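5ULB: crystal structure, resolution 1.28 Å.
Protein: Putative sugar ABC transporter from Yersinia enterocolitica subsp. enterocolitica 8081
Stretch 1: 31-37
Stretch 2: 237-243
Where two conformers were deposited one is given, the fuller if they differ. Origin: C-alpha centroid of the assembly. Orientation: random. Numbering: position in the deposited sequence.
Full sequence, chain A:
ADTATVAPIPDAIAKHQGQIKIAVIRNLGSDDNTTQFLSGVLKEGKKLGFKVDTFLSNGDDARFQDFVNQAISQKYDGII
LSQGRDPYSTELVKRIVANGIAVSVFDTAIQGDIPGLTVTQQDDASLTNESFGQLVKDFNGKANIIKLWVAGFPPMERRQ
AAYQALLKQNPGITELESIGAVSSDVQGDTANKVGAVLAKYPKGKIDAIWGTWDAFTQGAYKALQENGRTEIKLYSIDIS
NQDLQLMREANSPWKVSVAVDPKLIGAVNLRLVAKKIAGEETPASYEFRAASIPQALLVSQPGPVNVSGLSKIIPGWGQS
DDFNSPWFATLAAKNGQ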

# COMPACT_ATOMS: atom_id res chain seq x y z
N ASP A 31 -0.21 4.15 9.88
CA ASP A 31 0.16 2.73 9.84
C ASP A 31 1.50 2.57 9.11
O ASP A 31 1.97 3.46 8.43
CB ASP A 31 -0.95 1.95 9.14
CG ASP A 31 -1.17 2.39 7.73
OD1 ASP A 31 -1.86 3.43 7.54
OD2 ASP A 31 -0.60 1.77 6.79
N ASP A 32 2.12 1.39 9.22
CA ASP A 32 3.41 1.16 8.63
C ASP A 32 3.39 1.26 7.09
O ASP A 32 4.39 1.72 6.49
CB ASP A 32 3.98 -0.18 9.00
CG ASP A 32 4.32 -0.32 10.48
OD1 ASP A 32 4.35 0.70 11.20
OD2 ASP A 32 4.71 -1.49 10.84
N ASN A 33 2.31 0.80 6.47
CA ASN A 33 2.25 0.89 5.01
C ASN A 33 2.28 2.35 4.57
O ASN A 33 3.02 2.72 3.68
CB ASN A 33 0.98 0.18 4.51
CG ASN A 33 0.96 0.02 3.00
OD1 ASN A 33 0.37 0.83 2.30
ND2 ASN A 33 1.53 -1.14 2.55
N THR A 34 1.44 3.16 5.22
CA THR A 34 1.39 4.55 4.97
C THR A 34 2.73 5.24 5.22
O THR A 34 3.18 6.11 4.43
CB THR A 34 0.25 5.22 5.81
OG1 THR A 34 -0.99 4.70 5.35
CG2 THR A 34 0.30 6.72 5.71
N THR A 35 3.35 4.94 6.35
CA THR A 35 4.59 5.52 6.70
C THR A 35 5.68 5.28 5.58
O THR A 35 6.42 6.19 5.20
CB THR A 35 5.08 5.04 8.10
OG1 THR A 35 4.03 5.39 9.02
CG2 THR A 35 6.41 5.57 8.46
N GLN A 36 5.72 4.06 5.09
CA GLN A 36 6.60 3.75 3.99
C GLN A 36 6.27 4.44 2.65
O GLN A 36 7.17 4.94 1.96
CB GLN A 36 6.69 2.23 3.83
CG GLN A 36 7.30 1.46 4.96
CD GLN A 36 7.17 -0.04 4.71
OE1 GLN A 36 8.13 -0.69 4.17
NE2 GLN A 36 6.00 -0.61 5.08
N PHE A 37 4.97 4.50 2.32
CA PHE A 37 4.53 5.21 1.11
C PHE A 37 4.96 6.69 1.14
O PHE A 37 5.54 7.20 0.21
CB PHE A 37 3.03 5.09 1.02
CG PHE A 37 2.39 5.90 -0.06
CD1 PHE A 37 2.26 5.44 -1.36
CD2 PHE A 37 1.92 7.19 0.22
CE1 PHE A 37 1.64 6.17 -2.34
CE2 PHE A 37 1.33 7.93 -0.79
CZ PHE A 37 1.23 7.46 -2.05
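Stretch 2 (237-243) IDISNQD

Stretch 2 meets the start of the stretch 1 helix, at Asp-32, Asn-33 and Gln-36, with an extended segment that then turns into a helix of its own, and the nearest CA atoms across the stretches are those of Asp-32 and Ser-240, 6.3 Å apart. Ile-237 is buried and out of reach of stretch 1. Asp-238, with a positive phi of 85°, has its CA-to-CB bond pointing toward stretch 1, and its OD1 lies 3.5 Å from Asn-33 ND2. Ile-239 contributes backbone: its CA-to-CB bond points away, and its carbonyl accepts a nearly linear hydrogen bond from Gln-36 NE2, 3.0 Å from Ile-239 O. The same amide group also donates to Asp-32 O within its own helix (NE2 to O, 3.2 Å), so one long side chain serves both stretches. A water accepts from Asn-33 ND2 (2.9 Å to the water O) and lies 2.8 Å from Ile-239 O. Ser-240 is the N-cap of the second helix, a short side chain whose OG accepts a weak bond from Asp-243 N at 3.4 Å and lies 3.2 Å from Asp-32 OD2. Asn-241 begins the helix, its CA-to-CB bond sideways to stretch 1. Gln-242 N donates to a water, 2.9 Å from N to the water O, which in turn donates to Asp-32 OD2 at 2.7 Å. Asp-243 supplies the capped amide.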

# COMPACT_ATOMS: atom_id res chain seq x y z
N ILE A 237 -1.22 -9.79 3.38
CA ILE A 237 -0.82 -8.82 2.35
C ILE A 237 0.00 -7.71 3.04
O ILE A 237 -0.24 -7.42 4.25
CB ILE A 237 -2.06 -8.30 1.64
CG1 ILE A 237 -2.73 -9.47 0.85
CG2 ILE A 237 -1.75 -7.15 0.70
CD1 ILE A 237 -4.06 -9.19 0.25
N ASP A 238 0.93 -7.17 2.33
CA ASP A 238 1.82 -6.08 2.73
C ASP A 238 3.06 -6.50 3.49
O ASP A 238 3.07 -7.59 4.04
CB ASP A 238 1.15 -4.92 3.48
CG ASP A 238 -0.06 -4.36 2.85
OD1 ASP A 238 -0.05 -4.12 1.59
OD2 ASP A 238 -1.07 -4.10 3.61
N ILE A 239 4.06 -5.63 3.54
CA ILE A 239 5.23 -5.90 4.34
C ILE A 239 5.74 -4.61 4.94
O ILE A 239 5.49 -3.52 4.45
CB ILE A 239 6.40 -6.53 3.48
CG1 ILE A 239 7.44 -7.26 4.27
CG2 ILE A 239 6.99 -5.54 2.50
CD1 ILE A 239 6.91 -8.45 5.02
N SER A 240 6.44 -4.73 6.06
CA SER A 240 7.03 -3.63 6.78
C SER A 240 8.16 -4.21 7.62
O SER A 240 8.24 -5.44 7.82
CB SER A 240 5.97 -2.89 7.65
OG SER A 240 5.62 -3.73 8.73
N ASN A 241 8.98 -3.35 8.24
CA ASN A 241 10.06 -3.83 9.07
C ASN A 241 9.50 -4.64 10.20
O ASN A 241 10.10 -5.70 10.55
CB ASN A 241 10.89 -2.68 9.61
CG ASN A 241 11.71 -1.97 8.57
OD1 ASN A 241 11.94 -2.46 7.42
ND2 ASN A 241 12.21 -0.79 8.96
N GLN A 242 8.45 -4.21 10.85
CA GLN A 242 7.82 -4.95 11.94
C GLN A 242 7.44 -6.36 11.53
O GLN A 242 7.72 -7.31 12.22
CB GLN A 242 6.59 -4.19 12.49
CG GLN A 242 5.93 -4.88 13.70
CD GLN A 242 4.62 -4.25 14.25
OE1 GLN A 242 4.23 -3.20 13.81
NE2 GLN A 242 3.97 -4.90 15.19
N ASP A 243 6.82 -6.47 10.37
CA ASP A 243 6.34 -7.82 9.97
C ASP A 243 7.50 -8.77 9.83
O ASP A 243 7.38 -9.95 10.16
CB ASP A 243 5.62 -7.74 8.56
CG ASP A 243 4.53 -6.81 8.47
OD1 ASP A 243 3.98 -6.30 9.45
OD2 ASP A 243 4.14 -6.51 7.27
O HOH W 1 7.44 -1.48 10.64
O HOH W 2 3.03 -2.20 4.76
O HOH W 3 10.78 0.06 6.00